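Local coordinates for phosphoglycerate kinase (Coxiella burnetii, PDB 4NG4), which catalyses the reversible transfer of a phosphoryl group between ATP and 3-phosphoglycerate, a step of glycolysis, at residues I320-P325 with Q343-S348; Q221-G226 with A311-Q316; D358-L363 with S373-A378. All coordinates share one frame; numbering follows the deposited sequence.

Contact 1: residues I320-P325 with Q343-S348. With ADP (adenosine-5'-diphosphate), chain E.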
loop_
_atom_site.group_PDB
_atom_site.type_symbol
_atom_site.label_atom_id
_atom_site.label_comp_id
_atom_site.label_asym_id
_atom_site.label_seq_id
_atom_site.Cartn_x
_atom_site.Cartn_y
_atom_site.Cartn_z
ATOM N N ILE A 320 -5.876 -14.487 -2.913
ATOM C CA ILE A 320 -6.821 -13.391 -2.655
ATOM C C ILE A 320 -6.122 -12.024 -2.536
ATOM O O ILE A 320 -5.081 -11.900 -1.898
ATOM C CB ILE A 320 -7.638 -13.651 -1.383
ATOM C CG1 ILE A 320 -8.432 -14.966 -1.499
ATOM C CG2 ILE A 320 -8.568 -12.488 -1.124
ATOM C CD1 ILE A 320 -9.208 -15.351 -0.246
ATOM N N VAL A 321 -6.701 -11.000 -3.162
ATOM C CA VAL A 321 -6.169 -9.633 -3.073
ATOM C C VAL A 321 -7.316 -8.731 -2.635
ATOM O O VAL A 321 -8.297 -8.632 -3.333
ATOM C CB VAL A 321 -5.582 -9.151 -4.434
ATOM C CG1 VAL A 321 -4.991 -7.774 -4.310
ATOM C CG2 VAL A 321 -4.514 -10.098 -4.925
ATOM N N TRP A 322 -7.208 -8.083 -1.483
ATOM C CA TRP A 322 -8.348 -7.348 -0.930
ATOM C C TRP A 322 -7.982 -5.935 -0.458
ATOM O O TRP A 322 -7.144 -5.764 0.418
ATOM C CB TRP A 322 -8.972 -8.154 0.199
ATOM C CG TRP A 322 -9.939 -7.404 1.042
ATOM C CD1 TRP A 322 -10.814 -6.431 0.639
ATOM C CD2 TRP A 322 -10.149 -7.569 2.442
ATOM N NE1 TRP A 322 -11.537 -5.971 1.712
ATOM C CE2 TRP A 322 -11.151 -6.661 2.827
ATOM C CE3 TRP A 322 -9.578 -8.385 3.410
ATOM C CZ2 TRP A 322 -11.591 -6.555 4.142
ATOM C CZ3 TRP A 322 -10.015 -8.270 4.718
ATOM C CH2 TRP A 322 -11.005 -7.360 5.071
ATOM N N ASN A 323 -8.642 -4.944 -1.061
ATOM C CA ASN A 323 -8.434 -3.540 -0.798
ATOM C C ASN A 323 -9.758 -2.829 -0.664
ATOM O O ASN A 323 -10.393 -2.507 -1.665
ATOM C CB ASN A 323 -7.666 -2.908 -1.951
ATOM C CG ASN A 323 -7.665 -1.389 -1.888
ATOM O OD1 ASN A 323 -7.860 -0.715 -2.903
ATOM N ND2 ASN A 323 -7.469 -0.842 -0.692
ATOM N N GLY A 324 -10.179 -2.587 0.567
ATOM C CA GLY A 324 -11.365 -1.779 0.831
ATOM C C GLY A 324 -12.477 -2.525 1.548
ATOM O O GLY A 324 -12.903 -3.606 1.108
ATOM N N PRO A 325 -12.978 -1.950 2.651
ATOM C CA PRO A 325 -14.102 -2.566 3.364
ATOM C C PRO A 325 -15.396 -2.459 2.553
ATOM O O PRO A 325 -15.588 -1.479 1.811
ATOM C CB PRO A 325 -14.198 -1.747 4.637
ATOM C CG PRO A 325 -13.726 -0.378 4.225
ATOM C CD PRO A 325 -12.713 -0.579 3.121
ATOM N N GLN A 343 -13.142 -12.629 8.074
ATOM C CA GLN A 343 -13.050 -13.967 8.649
ATOM C C GLN A 343 -12.910 -15.033 7.565
ATOM O O GLN A 343 -12.135 -15.983 7.733
ATOM C CB GLN A 343 -14.262 -14.249 9.538
ATOM C CG GLN A 343 -14.296 -13.368 10.786
ATOM C CD GLN A 343 -15.524 -13.594 11.665
ATOM O OE1 GLN A 343 -16.600 -13.924 11.167
ATOM N NE2 GLN A 343 -15.366 -13.400 12.978
ATOM N N ALA A 344 -13.622 -14.866 6.446
ATOM C CA ALA A 344 -13.547 -15.821 5.337
ATOM C C ALA A 344 -12.133 -15.893 4.740
ATOM O O ALA A 344 -11.622 -16.982 4.482
ATOM C CB ALA A 344 -14.577 -15.487 4.267
ATOM N N VAL A 345 -11.496 -14.739 4.556
ATOM C CA VAL A 345 -10.120 -14.688 4.051
ATOM C C VAL A 345 -9.159 -15.324 5.066
ATOM O O VAL A 345 -8.226 -16.038 4.687
ATOM C CB VAL A 345 -9.667 -13.238 3.759
ATOM C CG1 VAL A 345 -8.257 -13.200 3.166
ATOM C CG2 VAL A 345 -10.649 -12.554 2.808
ATOM N N ALA A 346 -9.398 -15.071 6.350
ATOM C CA ALA A 346 -8.585 -15.671 7.409
ATOM C C ALA A 346 -8.664 -17.210 7.378
ATOM O O ALA A 346 -7.658 -17.876 7.083
ATOM C CB ALA A 346 -9.001 -15.131 8.779
ATOM N N LYS A 347 -9.856 -17.755 7.659
ATOM C CA LYS A 347 -10.094 -19.209 7.646
ATOM C C LYS A 347 -9.594 -19.839 6.347
ATOM O O LYS A 347 -9.111 -20.970 6.345
ATOM C CB LYS A 347 -11.588 -19.534 7.798
ATOM C CG LYS A 347 -12.235 -19.116 9.124
ATOM C CD LYS A 347 -13.758 -19.304 9.078
ATOM C CE LYS A 347 -14.513 -18.348 10.011
ATOM N NZ LYS A 347 -15.939 -18.141 9.602
ATOM N N SER A 348 -9.707 -19.086 5.253
ATOM C CA SER A 348 -9.323 -19.578 3.946
ATOM C C SER A 348 -7.857 -19.952 3.835
ATOM O O SER A 348 -7.010 -19.518 4.602
ATOM C CB SER A 348 -9.670 -18.573 2.849
ATOM O OG SER A 348 -9.147 -19.002 1.598
HETATM P PB ADP E . -9.158 1.600 1.827
HETATM O O1B ADP E . -9.248 0.483 2.837
HETATM O O2B ADP E . -8.640 2.899 2.413
HETATM O O3B ADP E . -8.518 1.203 0.518
HETATM P PA ADP E . -11.248 3.082 0.534
HETATM O O1A ADP E . -10.328 4.268 0.691
HETATM O O2A ADP E . -11.500 2.570 -0.860
HETATM O O3A ADP E . -10.710 1.845 1.433
HETATM O "O5'" ADP E . -12.656 3.514 1.212
HETATM C "C5'" ADP E . -13.171 2.890 2.395
HETATM C "C4'" ADP E . -14.003 3.875 3.205
HETATM O "O4'" ADP E . -15.239 4.125 2.525
HETATM C "C3'" ADP E . -14.329 3.339 4.601
HETATM O "O3'" ADP E . -13.820 4.213 5.619
HETATM C "C2'" ADP E . -15.848 3.206 4.638
HETATM O "O2'" ADP E . -16.427 3.719 5.841
HETATM C "C1'" ADP E . -16.355 3.970 3.414
HETATM N N9 ADP E . -17.512 3.266 2.770
HETATM C C8 ADP E . -17.511 2.017 2.243
HETATM N N7 ADP E . -18.742 1.707 1.758
HETATM C C5 ADP E . -19.556 2.762 1.965
HETATM C C6 ADP E . -20.976 3.102 1.694
HETATM N N6 ADP E . -21.814 2.227 1.084
HETATM N N1 ADP E . -21.407 4.331 2.078
HETATM C C2 ADP E . -20.611 5.239 2.692
HETATM N N3 ADP E . -19.317 4.991 2.969
HETATM C C4 ADP E . -18.741 3.794 2.637
#

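Contact 2: residues Q221-G226 with A311-Q316. With ADP (adenosine-5'-diphosphate), chain E.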
loop_
_atom_site.group_PDB
_atom_site.type_symbol
_atom_site.label_atom_id
_atom_site.label_comp_id
_atom_site.label_asym_id
_atom_site.label_seq_id
_atom_site.Cartn_x
_atom_site.Cartn_y
_atom_site.Cartn_z
ATOM N N GLN A 221 -12.533 -14.297 -10.346
ATOM C CA GLN A 221 -13.695 -13.659 -9.754
ATOM C C GLN A 221 -13.271 -12.254 -9.345
ATOM O O GLN A 221 -12.081 -12.030 -9.048
ATOM C CB GLN A 221 -14.154 -14.435 -8.513
ATOM C CG GLN A 221 -14.939 -15.736 -8.777
ATOM C CD GLN A 221 -14.064 -16.942 -9.160
ATOM O OE1 GLN A 221 -13.023 -17.196 -8.550
ATOM N NE2 GLN A 221 -14.506 -17.696 -10.155
ATOM N N LEU A 222 -14.219 -11.308 -9.349
ATOM C CA LEU A 222 -13.972 -9.955 -8.809
ATOM C C LEU A 222 -15.184 -9.463 -8.034
ATOM O O LEU A 222 -16.319 -9.625 -8.477
ATOM C CB LEU A 222 -13.652 -8.966 -9.933
ATOM C CG LEU A 222 -13.340 -7.511 -9.539
ATOM C CD1 LEU A 222 -11.936 -7.394 -8.995
ATOM C CD2 LEU A 222 -13.531 -6.566 -10.720
ATOM N N ILE A 223 -14.940 -8.862 -6.874
ATOM C CA ILE A 223 -16.010 -8.425 -5.976
ATOM C C ILE A 223 -15.862 -6.956 -5.635
ATOM O O ILE A 223 -14.858 -6.534 -5.063
ATOM C CB ILE A 223 -15.962 -9.201 -4.661
ATOM C CG1 ILE A 223 -16.434 -10.637 -4.864
ATOM C CG2 ILE A 223 -16.850 -8.526 -3.607
ATOM C CD1 ILE A 223 -16.248 -11.500 -3.638
ATOM N N VAL A 224 -16.869 -6.171 -5.980
ATOM C CA VAL A 224 -16.879 -4.762 -5.626
ATOM C C VAL A 224 -17.738 -4.580 -4.376
ATOM O O VAL A 224 -18.749 -5.266 -4.214
ATOM C CB VAL A 224 -17.418 -3.868 -6.777
ATOM C CG1 VAL A 224 -16.613 -4.069 -8.033
ATOM C CG2 VAL A 224 -18.882 -4.142 -7.042
ATOM N N GLY A 225 -17.322 -3.645 -3.514
ATOM C CA GLY A 225 -18.041 -3.299 -2.291
ATOM C C GLY A 225 -18.159 -1.800 -2.063
ATOM O O GLY A 225 -17.382 -1.008 -2.617
ATOM N N GLY A 226 -19.150 -1.417 -1.250
ATOM C CA GLY A 226 -19.402 -0.016 -0.882
ATOM C C GLY A 226 -19.874 0.882 -2.015
ATOM O O GLY A 226 -20.572 0.437 -2.946
ATOM N N ALA A 311 -18.294 -15.481 0.808
ATOM C CA ALA A 311 -17.690 -16.502 1.649
ATOM C C ALA A 311 -17.328 -17.769 0.858
ATOM O O ALA A 311 -16.330 -18.443 1.170
ATOM C CB ALA A 311 -18.620 -16.842 2.813
ATOM N N LYS A 312 -18.129 -18.100 -0.155
ATOM C CA LYS A 312 -17.846 -19.250 -1.026
ATOM C C LYS A 312 -16.593 -19.009 -1.859
ATOM O O LYS A 312 -15.720 -19.865 -1.916
ATOM C CB LYS A 312 -19.054 -19.550 -1.935
ATOM C CG LYS A 312 -18.957 -20.850 -2.768
ATOM C CD LYS A 312 -20.365 -21.343 -3.205
ATOM C CE LYS A 312 -20.334 -22.521 -4.213
ATOM N NZ LYS A 312 -19.623 -23.728 -3.683
ATOM N N LEU A 313 -16.498 -17.837 -2.477
ATOM C CA LEU A 313 -15.384 -17.534 -3.375
ATOM C C LEU A 313 -14.039 -17.452 -2.622
ATOM O O LEU A 313 -12.990 -17.852 -3.164
ATOM C CB LEU A 313 -15.658 -16.245 -4.163
ATOM C CG LEU A 313 -16.913 -16.237 -5.047
ATOM C CD1 LEU A 313 -17.222 -14.856 -5.643
ATOM C CD2 LEU A 313 -16.788 -17.281 -6.127
ATOM N N MET A 314 -14.072 -16.953 -1.382
ATOM C CA MET A 314 -12.870 -16.928 -0.544
ATOM C C MET A 314 -12.422 -18.341 -0.174
ATOM O O MET A 314 -11.222 -18.656 -0.244
ATOM C CB MET A 314 -13.079 -16.096 0.730
ATOM C CG MET A 314 -13.350 -14.600 0.488
ATOM S SD MET A 314 -12.395 -13.856 -0.835
ATOM C CE MET A 314 -13.633 -12.750 -1.507
ATOM N N ALA A 315 -13.383 -19.178 0.223
ATOM C CA ALA A 315 -13.091 -20.556 0.646
ATOM C C ALA A 315 -12.502 -21.413 -0.494
ATOM O O ALA A 315 -11.670 -22.293 -0.279
ATOM C CB ALA A 315 -14.352 -21.195 1.206
ATOM N N GLN A 316 -12.930 -21.114 -1.715
ATOM C CA GLN A 316 -12.508 -21.846 -2.895
ATOM C C GLN A 316 -11.246 -21.265 -3.519
ATOM O O GLN A 316 -10.666 -21.872 -4.419
ATOM C CB GLN A 316 -13.627 -21.807 -3.928
ATOM C CG GLN A 316 -14.869 -22.558 -3.513
ATOM C CD GLN A 316 -16.042 -22.317 -4.448
ATOM O OE1 GLN A 316 -16.090 -21.303 -5.170
ATOM N NE2 GLN A 316 -17.012 -23.239 -4.429
HETATM P PB ADP E . -9.158 1.600 1.827
HETATM O O1B ADP E . -9.248 0.483 2.837
HETATM O O2B ADP E . -8.640 2.899 2.413
HETATM O O3B ADP E . -8.518 1.203 0.518
HETATM P PA ADP E . -11.248 3.082 0.534
HETATM O O1A ADP E . -10.328 4.268 0.691
HETATM O O2A ADP E . -11.500 2.570 -0.860
HETATM O O3A ADP E . -10.710 1.845 1.433
HETATM O "O5'" ADP E . -12.656 3.514 1.212
HETATM C "C5'" ADP E . -13.171 2.890 2.395
HETATM C "C4'" ADP E . -14.003 3.875 3.205
HETATM O "O4'" ADP E . -15.239 4.125 2.525
HETATM C "C3'" ADP E . -14.329 3.339 4.601
HETATM O "O3'" ADP E . -13.820 4.213 5.619
HETATM C "C2'" ADP E . -15.848 3.206 4.638
HETATM O "O2'" ADP E . -16.427 3.719 5.841
HETATM C "C1'" ADP E . -16.355 3.970 3.414
HETATM N N9 ADP E . -17.512 3.266 2.770
HETATM C C8 ADP E . -17.511 2.017 2.243
HETATM N N7 ADP E . -18.742 1.707 1.758
HETATM C C5 ADP E . -19.556 2.762 1.965
HETATM C C6 ADP E . -20.976 3.102 1.694
HETATM N N6 ADP E . -21.814 2.227 1.084
HETATM N N1 ADP E . -21.407 4.331 2.078
HETATM C C2 ADP E . -20.611 5.239 2.692
HETATM N N3 ADP E . -19.317 4.991 2.969
HETATM C C4 ADP E . -18.741 3.794 2.637
#

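Contact 3: residues D358-L363 with S373-A378. With ADP (adenosine-5'-diphosphate), chain E.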
loop_
_atom_site.group_PDB
_atom_site.type_symbol
_atom_site.label_atom_id
_atom_site.label_comp_id
_atom_site.label_asym_id
_atom_site.label_seq_id
_atom_site.Cartn_x
_atom_site.Cartn_y
_atom_site.Cartn_z
ATOM N N ASP A 358 -8.049 2.186 5.371
ATOM C CA ASP A 358 -9.278 1.802 6.072
ATOM C C ASP A 358 -9.417 0.284 6.266
ATOM O O ASP A 358 -9.906 -0.158 7.303
ATOM C CB ASP A 358 -10.508 2.398 5.371
ATOM C CG ASP A 358 -10.617 3.920 5.562
ATOM O OD1 ASP A 358 -10.588 4.418 6.724
ATOM O OD2 ASP A 358 -10.735 4.627 4.540
ATOM N N THR A 359 -8.951 -0.497 5.289
ATOM C CA THR A 359 -8.989 -1.963 5.349
ATOM C C THR A 359 -8.141 -2.481 6.500
ATOM O O THR A 359 -8.583 -3.326 7.271
ATOM C CB THR A 359 -8.463 -2.595 4.045
ATOM O OG1 THR A 359 -9.095 -1.973 2.911
ATOM C CG2 THR A 359 -8.743 -4.078 4.018
ATOM N N LEU A 360 -6.919 -1.973 6.630
ATOM C CA LEU A 360 -6.111 -2.287 7.804
ATOM C C LEU A 360 -6.847 -1.873 9.090
ATOM O O LEU A 360 -6.812 -2.594 10.085
ATOM C CB LEU A 360 -4.742 -1.595 7.745
ATOM C CG LEU A 360 -3.738 -1.969 6.643
ATOM C CD1 LEU A 360 -2.318 -1.917 7.191
ATOM C CD2 LEU A 360 -4.014 -3.327 5.999
ATOM N N ALA A 361 -7.504 -0.715 9.075
ATOM C CA ALA A 361 -8.259 -0.277 10.238
ATOM C C ALA A 361 -9.301 -1.330 10.622
ATOM O O ALA A 361 -9.440 -1.671 11.798
ATOM C CB ALA A 361 -8.907 1.064 9.978
ATOM N N ALA A 362 -10.004 -1.869 9.623
ATOM C CA ALA A 362 -10.974 -2.958 9.848
ATOM C C ALA A 362 -10.302 -4.192 10.457
ATOM O O ALA A 362 -10.676 -4.654 11.528
ATOM C CB ALA A 362 -11.653 -3.328 8.563
ATOM N N LEU A 363 -9.301 -4.712 9.759
ATOM C CA LEU A 363 -8.529 -5.857 10.230
ATOM C C LEU A 363 -8.010 -5.687 11.656
ATOM O O LEU A 363 -7.855 -6.659 12.394
ATOM C CB LEU A 363 -7.345 -6.103 9.296
ATOM C CG LEU A 363 -7.678 -6.669 7.926
ATOM C CD1 LEU A 363 -6.375 -6.968 7.208
ATOM C CD2 LEU A 363 -8.537 -7.921 8.044
ATOM N N SER A 373 -1.932 -13.344 5.021
ATOM C CA SER A 373 -0.573 -13.793 4.698
ATOM C C SER A 373 0.368 -12.598 4.578
ATOM O O SER A 373 1.537 -12.684 4.969
ATOM C CB SER A 373 -0.546 -14.602 3.398
ATOM O OG SER A 373 -1.789 -15.252 3.156
ATOM N N TYR A 374 -0.136 -11.486 4.037
ATOM C CA TYR A 374 0.666 -10.273 3.900
ATOM C C TYR A 374 -0.178 -9.026 4.065
ATOM O O TYR A 374 -1.170 -8.851 3.359
ATOM C CB TYR A 374 1.368 -10.235 2.539
ATOM C CG TYR A 374 2.438 -9.189 2.492
ATOM C CD1 TYR A 374 3.686 -9.432 3.051
ATOM C CD2 TYR A 374 2.199 -7.934 1.932
ATOM C CE1 TYR A 374 4.680 -8.460 3.035
ATOM C CE2 TYR A 374 3.196 -6.952 1.909
ATOM C CZ TYR A 374 4.426 -7.229 2.461
ATOM O OH TYR A 374 5.418 -6.287 2.454
ATOM N N VAL A 375 0.222 -8.156 4.990
ATOM C CA VAL A 375 -0.433 -6.872 5.163
ATOM C C VAL A 375 0.488 -5.784 4.657
ATOM O O VAL A 375 1.602 -5.649 5.150
ATOM C CB VAL A 375 -0.741 -6.597 6.634
ATOM C CG1 VAL A 375 -1.389 -5.222 6.787
ATOM C CG2 VAL A 375 -1.631 -7.703 7.204
ATOM N N SER A 376 0.030 -5.015 3.670
ATOM C CA SER A 376 0.789 -3.859 3.181
ATOM C C SER A 376 0.437 -2.614 3.971
ATOM O O SER A 376 -0.736 -2.303 4.158
ATOM C CB SER A 376 0.514 -3.596 1.702
ATOM O OG SER A 376 1.286 -2.489 1.263
ATOM N N THR A 377 1.467 -1.899 4.410
ATOM C CA THR A 377 1.305 -0.646 5.132
ATOM C C THR A 377 1.669 0.539 4.221
ATOM O O THR A 377 1.772 1.675 4.676
ATOM C CB THR A 377 2.164 -0.657 6.416
ATOM O OG1 THR A 377 3.517 -0.971 6.075
ATOM C CG2 THR A 377 1.648 -1.695 7.406
ATOM N N ALA A 378 1.795 0.264 2.923
ATOM C CA ALA A 378 2.314 1.223 1.939
ATOM C C ALA A 378 1.307 2.280 1.439
ATOM O O ALA A 378 1.713 3.376 1.049
ATOM C CB ALA A 378 2.899 0.472 0.750
HETATM P PB ADP E . -9.158 1.600 1.827
HETATM O O1B ADP E . -9.248 0.483 2.837
HETATM O O2B ADP E . -8.640 2.899 2.413
HETATM O O3B ADP E . -8.518 1.203 0.518
HETATM P PA ADP E . -11.248 3.082 0.534
HETATM O O1A ADP E . -10.328 4.268 0.691
HETATM O O2A ADP E . -11.500 2.570 -0.860
HETATM O O3A ADP E . -10.710 1.845 1.433
HETATM O "O5'" ADP E . -12.656 3.514 1.212
HETATM C "C5'" ADP E . -13.171 2.890 2.395
HETATM C "C4'" ADP E . -14.003 3.875 3.205
HETATM O "O4'" ADP E . -15.239 4.125 2.525
HETATM C "C3'" ADP E . -14.329 3.339 4.601
HETATM O "O3'" ADP E . -13.820 4.213 5.619
HETATM C "C2'" ADP E . -15.848 3.206 4.638
HETATM O "O2'" ADP E . -16.427 3.719 5.841
HETATM C "C1'" ADP E . -16.355 3.970 3.414
HETATM N N9 ADP E . -17.512 3.266 2.770
HETATM C C8 ADP E . -17.511 2.017 2.243
HETATM N N7 ADP E . -18.742 1.707 1.758
HETATM C C5 ADP E . -19.556 2.762 1.965
HETATM C C6 ADP E . -20.976 3.102 1.694
HETATM N N6 ADP E . -21.814 2.227 1.084
HETATM N N1 ADP E . -21.407 4.331 2.078
HETATM C C2 ADP E . -20.611 5.239 2.692
HETATM N N3 ADP E . -19.317 4.991 2.969
HETATM C C4 ADP E . -18.741 3.794 2.637
#

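Contact 1: residues I320-P325 with Q343-S348
Two bonds grip Ser348 OG: one with the backbone O of Met314, the other with the backbone N of Ala350. The same hydroxyl lies 4.1 Å from Ile320 CD1. Ile320 thus meets a polar atom that is already satisfied. Ile320 CD1 is also 4.1 Å from Val345 CG1. Ile320 CG1 is anti to the carbonyl carbon (chi1 -59°), and the chain then runs extended to CD1 between Val345 and Ser348. The segments join strand 319-323 to helix 336-347, the first two elements of a beta-alpha-beta unit closed by strand 351-354. No hydrogen bond links them; apart from that hydroxyl, the packing is apolar. The two branches of Val345 divide the work. CG1 serves Ile320, while Val345 CG2 approaches Trp322 CE3 obliquely at 4.3 Å. The indole is fixed at its other end, where Trp322 NE1 donates to Gly324 O at 2.8 Å. That oxygen lies in the ring plane, but the donor sits well above the carbonyl plane. At the C-terminal end of the strand, Asn323 ND2 gives a weak bond to the ADP beta-phosphate oxygen O3B. Asn323 OD1 takes a bond from Lys208 NZ, which also binds ADP.

Contact 2: residues Q221-G226 with A311-Q316
Strand 221-226 is an outermost strand of the parallel sheet that carries ADP, and helix 304-316 packs against one of its faces. The axes of the two segments approach to 10.3 Å and run at 139°, closer to antiparallel than parallel. Gln221 and Ile223 point toward the helix. Leu222, between them, points away, as strand alternation requires. Gln221 uses its aliphatic part: CG lies 3.6 Å from Leu313 CD2. Its chain bends at chi2 (79°), and the side chain crosses that of Leu313 at a slant. The other methyl of Leu313, CD1, reaches Ile223 CD1 at 4.0 Å. Leu313 therefore spans two residues on the same face of the strand. Met314 starts out pointing away from the strand, but bends at chi2 and chi3 bring its end back. Met314 CE meets Ile223 CD1 tip to tip at 3.6 Å. Met314 also touches Val197 and Val199 of the neighbouring strand 196-202, so it extends the packing toward the middle of the sheet. No hydrogen bond crosses between the segments. At the far end of the strand Gly226, with positive phi, brings its CA to 3.2 Å from ADP N7, right before helix 227-235. Helices packed on a parallel sheet, with the nucleotide at the C-terminal ends of the strands, are typical of the Rossmann-like nucleotide-binding domain of phosphoglycerate kinase.

Contact 3: residues D358-L363 with S373-A378
A single side chain, Leu360, makes every close approach of this contact, to Val375, Ser376 and Thr377. The contact joins helix 357-365 to strand 374-375, in the beta-alpha-beta unit that starts with strand 351-354. Strand 374-375 is an outermost strand of the parallel sheet. Leu360 CG is anti to the carbonyl carbon (chi1 -65°), which sets both methyls beside Val375. They meet the same branch of that residue. Leu360 CD2 is 3.3 Å and Leu360 CD1 3.5 Å from Val375 CG1. The two side chains cross at a slant. Leu360 CD1 also rests against a backbone oxygen, Ser376 O, at 3.4 Å. Thr377 CG2 adds a looser touch to Leu360 CD1 on the exposed side. No hydrogen bond joins the two segments. Leu360 and Leu363 both reach Val354 as well, so the helix covers the neighbouring strand too.

The start of the helix does different work. Asp358 N donates to ADP O2B at 3.1 Å in a nearly straight bond (165°). Thr359 N donates to ADP O1B at 2.7 Å in a more bent bond. The beta-phosphate therefore sits at the N-terminal end of helix 357-365, where the helix dipole would favour its negative charge. On the other segment, Tyr374 OH and Ser376 OG bond to the two carboxylate oxygens of Glu181 on helix 176-190. Thr377 comes within about 7 Å, side chain to side chain, of Asp32 and Arg47, predicted to bind substrate. The chain turns there by an ST turn, in which Ser376 OG accepts from Ala378 N at 3.3 Å.

Overall arrangement
All three contacts pack helices on one parallel sheet, and all three touch ADP. Contact 1 is buried on the middle strand of the sheet. Contacts 2 and 3 are partly buried and lie on its two outermost strands, with centres about 17 Å apart. Contacts 1 and 2 adjoin: Met314 sulfur packs on Ile320, and helix 304-316 leads directly into strand 319-323. Contacts 1 and 3 meet where Trp322 packs on Thr359 and Leu363. Between the segments each contact is mainly apolar, with no hydrogen bond. The polar work differs at the nucleotide. Contact 2 brings a glycine to the adenine. Contact 1 bonds the beta-phosphate weakly through a side chain, and contact 3 through backbone N-H groups.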